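Local coordinates for protein beta-galactosidase (Bacteroides thetaiotaomicron, PDB 5MUJ) that binds an oligosaccharide derived from chain B of the plant pectin rhamnogalacturonan II and is a glycoside hydrolase that probably acts as an arabinofuranosidase, at residues T204-T209 with F225-G230; G239-I244 with G258-A263. All coordinates share one frame; numbering follows the deposited sequence.

Contact 1. Residues T204-T209 with F225-G230; sequences TQYKST and FYNAGG. With 8PK (4-O-[(1R)-1-hydroxyethyl]-2-O-methyl-alpha-L-fucopyranose), chain B.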
loop_
_atom_site.group_PDB
_atom_site.type_symbol
_atom_site.label_atom_id
_atom_site.label_comp_id
_atom_site.label_asym_id
_atom_site.label_seq_id
_atom_site.Cartn_x
_atom_site.Cartn_y
_atom_site.Cartn_z
ATOM N N THR A 204 -9.052 13.202 -4.779
ATOM C CA THR A 204 -9.403 11.788 -4.589
ATOM C C THR A 204 -8.501 11.275 -3.492
ATOM O O THR A 204 -7.411 11.788 -3.275
ATOM C CB THR A 204 -9.257 10.957 -5.887
ATOM O OG1 THR A 204 -9.422 9.566 -5.588
ATOM C CG2 THR A 204 -7.894 11.180 -6.540
ATOM N N GLN A 205 -8.980 10.268 -2.791
ATOM C CA GLN A 205 -8.167 9.541 -1.831
ATOM C C GLN A 205 -7.658 8.282 -2.497
ATOM O O GLN A 205 -8.225 7.806 -3.485
ATOM C CB GLN A 205 -8.931 9.331 -0.512
ATOM C CG GLN A 205 -9.165 10.750 0.123
ATOM C CD GLN A 205 -10.376 10.925 1.002
ATOM O OE1 GLN A 205 -10.481 11.949 1.733
ATOM N NE2 GLN A 205 -11.339 10.066 0.864
ATOM N N TYR A 206 -6.521 7.820 -2.022
ATOM C CA TYR A 206 -5.956 6.585 -2.556
ATOM C C TYR A 206 -5.690 5.579 -1.384
ATOM O O TYR A 206 -6.591 5.388 -0.536
ATOM C CB TYR A 206 -4.737 6.856 -3.394
ATOM C CG TYR A 206 -4.970 7.622 -4.665
ATOM C CD1 TYR A 206 -5.508 6.998 -5.780
ATOM C CD2 TYR A 206 -4.634 8.973 -4.777
ATOM C CE1 TYR A 206 -5.684 7.644 -6.976
ATOM C CE2 TYR A 206 -4.844 9.646 -5.968
ATOM C CZ TYR A 206 -5.371 9.002 -7.054
ATOM O OH TYR A 206 -5.521 9.686 -8.237
ATOM N N LYS A 207 -4.511 4.936 -1.324
ATOM C CA LYS A 207 -4.268 3.887 -0.280
ATOM C C LYS A 207 -4.314 4.495 1.119
ATOM O O LYS A 207 -3.997 5.705 1.256
ATOM C CB LYS A 207 -2.924 3.148 -0.507
ATOM C CG LYS A 207 -2.479 2.312 0.673
ATOM C CD LYS A 207 -1.431 1.233 0.373
ATOM C CE LYS A 207 -1.057 0.469 1.636
ATOM N NZ LYS A 207 -0.114 -0.652 1.322
ATOM N N SER A 208 -4.807 3.736 2.099
ATOM C CA SER A 208 -4.770 4.032 3.522
ATOM C C SER A 208 -4.316 2.807 4.304
ATOM O O SER A 208 -4.457 1.681 3.826
ATOM C CB SER A 208 -6.181 4.393 4.017
ATOM O OG SER A 208 -7.055 3.275 3.805
ATOM N N THR A 209 -3.774 3.012 5.495
ATOM C CA THR A 209 -3.486 1.897 6.436
ATOM C C THR A 209 -3.661 2.468 7.819
ATOM O O THR A 209 -3.198 3.594 8.079
ATOM C CB THR A 209 -2.076 1.305 6.261
ATOM O OG1 THR A 209 -2.021 0.602 5.023
ATOM C CG2 THR A 209 -1.757 0.354 7.369
ATOM N N PHE A 225 -2.462 6.440 7.991
ATOM C CA PHE A 225 -1.552 7.013 7.077
ATOM C C PHE A 225 -2.186 6.761 5.700
ATOM O O PHE A 225 -2.562 5.715 5.340
ATOM C CB PHE A 225 -0.078 6.465 7.120
ATOM C CG PHE A 225 0.791 7.107 8.145
ATOM C CD1 PHE A 225 0.628 6.822 9.452
ATOM C CD2 PHE A 225 1.740 8.076 7.810
ATOM C CE1 PHE A 225 1.378 7.409 10.393
ATOM C CE2 PHE A 225 2.499 8.691 8.798
ATOM C CZ PHE A 225 2.346 8.313 10.087
ATOM N N TYR A 226 -2.420 7.832 4.959
ATOM C CA TYR A 226 -3.046 7.715 3.636
ATOM C C TYR A 226 -2.527 8.731 2.645
ATOM O O TYR A 226 -2.039 9.802 3.035
ATOM C CB TYR A 226 -4.587 7.784 3.696
ATOM C CG TYR A 226 -5.253 9.108 4.061
ATOM C CD1 TYR A 226 -5.150 9.635 5.348
ATOM C CD2 TYR A 226 -6.063 9.748 3.135
ATOM C CE1 TYR A 226 -5.837 10.800 5.695
ATOM C CE2 TYR A 226 -6.704 10.943 3.457
ATOM C CZ TYR A 226 -6.584 11.435 4.750
ATOM O OH TYR A 226 -7.246 12.593 5.149
ATOM N N ASN A 227 -2.566 8.378 1.369
ATOM C CA ASN A 227 -2.165 9.296 0.305
ATOM C C ASN A 227 -3.387 9.707 -0.519
ATOM O O ASN A 227 -4.418 9.053 -0.543
ATOM C CB ASN A 227 -0.955 8.799 -0.547
ATOM C CG ASN A 227 -1.184 7.451 -1.204
ATOM O OD1 ASN A 227 -1.172 6.414 -0.521
ATOM N ND2 ASN A 227 -1.277 7.446 -2.540
ATOM N N ALA A 228 -3.311 10.918 -1.069
ATOM C CA ALA A 228 -4.445 11.533 -1.738
ATOM C C ALA A 228 -3.889 12.563 -2.698
ATOM O O ALA A 228 -2.754 12.935 -2.560
ATOM C CB ALA A 228 -5.349 12.202 -0.709
ATOM N N GLY A 229 -4.707 12.974 -3.676
ATOM C CA GLY A 229 -4.338 13.965 -4.677
ATOM C C GLY A 229 -4.928 15.337 -4.339
ATOM O O GLY A 229 -6.027 15.428 -3.884
ATOM N N GLY A 230 -4.133 16.366 -4.555
ATOM C CA GLY A 230 -4.567 17.759 -4.410
ATOM C C GLY A 230 -3.576 18.699 -5.018
ATOM O O GLY A 230 -2.551 18.304 -5.586
HETATM O O9 8PK B . -9.677 13.391 -11.444
HETATM C C8 8PK B . -8.968 12.837 -10.342
HETATM C C10 8PK B . -9.914 12.093 -9.425
HETATM O O4 8PK B . -7.920 11.978 -10.817
HETATM C C4 8PK B . -7.037 12.614 -11.745
HETATM C C5 8PK B . -6.485 11.568 -12.692
HETATM C C6 8PK B . -7.605 10.819 -13.422
HETATM O O5 8PK B . -5.658 10.635 -11.960
HETATM C C3 8PK B . -5.905 13.342 -11.026
HETATM O O3 8PK B . -6.379 14.345 -10.121
HETATM C C2 8PK B . -5.097 12.327 -10.253
HETATM O O2 8PK B . -4.017 13.021 -9.615
HETATM C C7 8PK B . -4.137 13.109 -8.187
HETATM C C1 8PK B . -4.595 11.230 -11.194
#
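Tyr206 N donates a 2.9 Å hydrogen bond to Asn227 O. Asn227 also gives its own N-H to Lys207 O, so two consecutive residues of 204-209 share one partner, and the antiparallel register slips by one in a beta bulge. The hairpin holds the first two strands of a four-stranded blade in what is most simply read as a five-bladed beta-propeller. Beyond the bulge Thr209 and Phe225 exchange backbone bonds in both directions.

Chi1 of Asn227 (57°) sets CG between its backbone N and carbonyl carbon, and ND2 lies 3.6 Å from Tyr206 CB, while OD1 takes its hydrogen bond from Asp273 N. On the face that carries Gln205, Ser208, Tyr226 and Ala228, Gln205 CG meets the rim of the Tyr226 ring at CE2, 4.1 Å away, the Gln205 amide standing 81° from the ring plane; Tyr226 OH is bonded to Glu201.

The Tyr206 ring turns its edge to the Ala228-Gly229 backbone, with CE2 4.0 Å from Gly229 N, and carries its hydroxyl to the methylated fucose 8PK, where OH lies 3.3 Å from C2. Gly229 suits this pocket wall, since any CB would collide with the sugar's methoxy carbon C7. Nearby, Thr204 CG2 rests 3.6 Å from C10 of 8PK.

Contact 2. Residues G239-I244 with G258-A263; sequences GERVGI and GNPVFA
The loop after the outermost strand of one propeller blade folds back beside strand 238-247, where Asn259 grips the backbone of Ile244 with both ends of its amide. OD1 accepts from Ile244 N at 2.9 Å, the donor tilted 31° from the carbonyl plane, and ND2 donates almost straight to Ile244 O at 2.8 Å. ND2 also reaches Gln198. Gly243 leaves room for this amide: a CB there would clash with Asn259 CG. An alanine at Asn259 would probably leave the N-H and C=O of Ile244 without these mates, and Gln198 without this donor, loosening the start of the loop against the strand.

After the cis peptide before Pro260, the chain forms a classic beta bulge, with Val261 and Phe262 together set against the single residue Val242. Val242 O takes two N-H groups, Val261 N at 2.9 Å and Phe262 N at a longer 3.3 Å, while Val242 N donates to Phe262 O.

The Ile244 and Val261 side chains cross at about a right angle, with CD1 of Ile244 4.0 Å from CG1 of Val261. The Arg241 chain, extended from CG to NE, lies alongside Pro260 and puts CG 3.6 Å from Ala263 CB; its NE goes on to a salt bridge with Glu265.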
loop_
_atom_site.group_PDB
_atom_site.type_symbol
_atom_site.label_atom_id
_atom_site.label_comp_id
_atom_site.label_asym_id
_atom_site.label_seq_id
_atom_site.Cartn_x
_atom_site.Cartn_y
_atom_site.Cartn_z
ATOM N N GLY A 239 -0.289 16.954 -7.216
ATOM C CA GLY A 239 0.442 15.696 -6.906
ATOM C C GLY A 239 -0.301 14.828 -5.904
ATOM O O GLY A 239 -1.432 15.110 -5.548
ATOM N N GLU A 240 0.371 13.746 -5.461
ATOM C CA GLU A 240 -0.105 12.867 -4.362
ATOM C C GLU A 240 0.855 12.910 -3.203
ATOM O O GLU A 240 2.073 12.837 -3.383
ATOM C CB GLU A 240 -0.205 11.373 -4.762
ATOM C CG GLU A 240 -1.182 11.159 -5.878
ATOM C CD GLU A 240 -1.491 9.701 -6.151
ATOM O OE1 GLU A 240 -1.287 8.835 -5.273
ATOM O OE2 GLU A 240 -1.918 9.424 -7.275
ATOM N N ARG A 241 0.295 13.057 -2.036
ATOM C CA ARG A 241 1.016 13.339 -0.841
ATOM C C ARG A 241 0.453 12.464 0.287
ATOM O O ARG A 241 -0.681 11.953 0.194
ATOM C CB ARG A 241 0.850 14.826 -0.482
ATOM C CG ARG A 241 1.446 15.768 -1.504
ATOM C CD ARG A 241 1.008 17.220 -1.224
ATOM N NE ARG A 241 1.485 18.091 -2.284
ATOM C CZ ARG A 241 0.824 18.374 -3.415
ATOM N NH1 ARG A 241 -0.342 17.798 -3.698
ATOM N NH2 ARG A 241 1.341 19.229 -4.292
ATOM N N VAL A 242 1.183 12.410 1.393
ATOM C CA VAL A 242 0.857 11.532 2.515
ATOM C C VAL A 242 0.444 12.348 3.737
ATOM O O VAL A 242 1.160 13.288 4.146
ATOM C CB VAL A 242 2.043 10.621 2.859
ATOM C CG1 VAL A 242 1.790 9.894 4.152
ATOM C CG2 VAL A 242 2.295 9.631 1.734
ATOM N N GLY A 243 -0.674 11.954 4.337
ATOM C CA GLY A 243 -1.151 12.574 5.562
ATOM C C GLY A 243 -1.725 11.592 6.531
ATOM O O GLY A 243 -1.813 10.418 6.246
ATOM N N ILE A 244 -2.125 12.103 7.686
ATOM C CA ILE A 244 -2.570 11.347 8.836
ATOM C C ILE A 244 -4.012 11.686 9.218
ATOM O O ILE A 244 -4.457 12.889 9.161
ATOM C CB ILE A 244 -1.632 11.642 10.028
ATOM C CG1 ILE A 244 -0.220 11.060 9.794
ATOM C CG2 ILE A 244 -2.213 11.160 11.337
ATOM C CD1 ILE A 244 0.790 11.468 10.844
ATOM N N GLY A 258 -1.685 19.279 10.962
ATOM C CA GLY A 258 -0.440 19.549 10.251
ATOM C C GLY A 258 -0.245 18.827 8.929
ATOM O O GLY A 258 0.852 18.865 8.382
ATOM N N ASN A 259 -1.300 18.209 8.389
ATOM C CA ASN A 259 -1.211 17.548 7.074
ATOM C C ASN A 259 -0.896 18.501 5.901
ATOM O O ASN A 259 -1.249 19.726 5.963
ATOM C CB ASN A 259 -2.518 16.861 6.725
ATOM C CG ASN A 259 -2.701 15.549 7.430
ATOM O OD1 ASN A 259 -1.727 14.947 7.865
ATOM N ND2 ASN A 259 -3.955 15.108 7.588
ATOM N N PRO A 260 -0.259 18.013 4.825
ATOM C CA PRO A 260 0.344 16.649 4.700
ATOM C C PRO A 260 1.659 16.544 5.472
ATOM O O PRO A 260 2.344 17.539 5.659
ATOM C CB PRO A 260 0.557 16.495 3.179
ATOM C CG PRO A 260 0.571 17.893 2.622
ATOM C CD PRO A 260 -0.191 18.795 3.567
ATOM N N VAL A 261 2.024 15.346 5.935
ATOM C CA VAL A 261 3.248 15.170 6.712
ATOM C C VAL A 261 4.455 14.689 5.867
ATOM O O VAL A 261 5.573 14.655 6.369
ATOM C CB VAL A 261 3.053 14.171 7.868
ATOM C CG1 VAL A 261 1.972 14.662 8.808
ATOM C CG2 VAL A 261 2.778 12.741 7.365
ATOM N N PHE A 262 4.215 14.306 4.618
ATOM C CA PHE A 262 5.300 13.853 3.768
ATOM C C PHE A 262 4.932 14.005 2.318
ATOM O O PHE A 262 3.924 13.491 1.889
ATOM C CB PHE A 262 5.611 12.388 4.054
ATOM C CG PHE A 262 6.891 11.913 3.444
ATOM C CD1 PHE A 262 8.107 12.553 3.683
ATOM C CD2 PHE A 262 6.882 10.775 2.674
ATOM C CE1 PHE A 262 9.287 12.088 3.121
ATOM C CE2 PHE A 262 8.043 10.311 2.102
ATOM C CZ PHE A 262 9.252 10.959 2.317
ATOM N N ALA A 263 5.762 14.743 1.580
ATOM C CA ALA A 263 5.497 15.055 0.206
ATOM C C ALA A 263 6.806 15.369 -0.489
ATOM O O ALA A 263 7.779 15.742 0.159
ATOM C CB ALA A 263 4.584 16.264 0.108
#

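The two contacts lie side by side in one blade, their centres 9 Å apart, joined through the neighbouring strands 222-231 and 238-247. Tyr226 O probably accepts from Gly243 N at 2.9 Å, a backbone bond between them. Gly230 O, at the end of contact 1, is probably held by Arg241 NH1, likewise at 2.9 Å. Contact 1 supplies Thr204, Tyr206 and Gly229 to the glycan pocket; contact 2 supplies Glu240, which touches the bound galactose and whose OE2 packs 3.2 Å from Tyr206 CE2. Glu240 directs its CB away from 258-263, so the loop meets the strand on the side away from that pocket residue. The Arg241 side chain stays about 8 Å from 8PK.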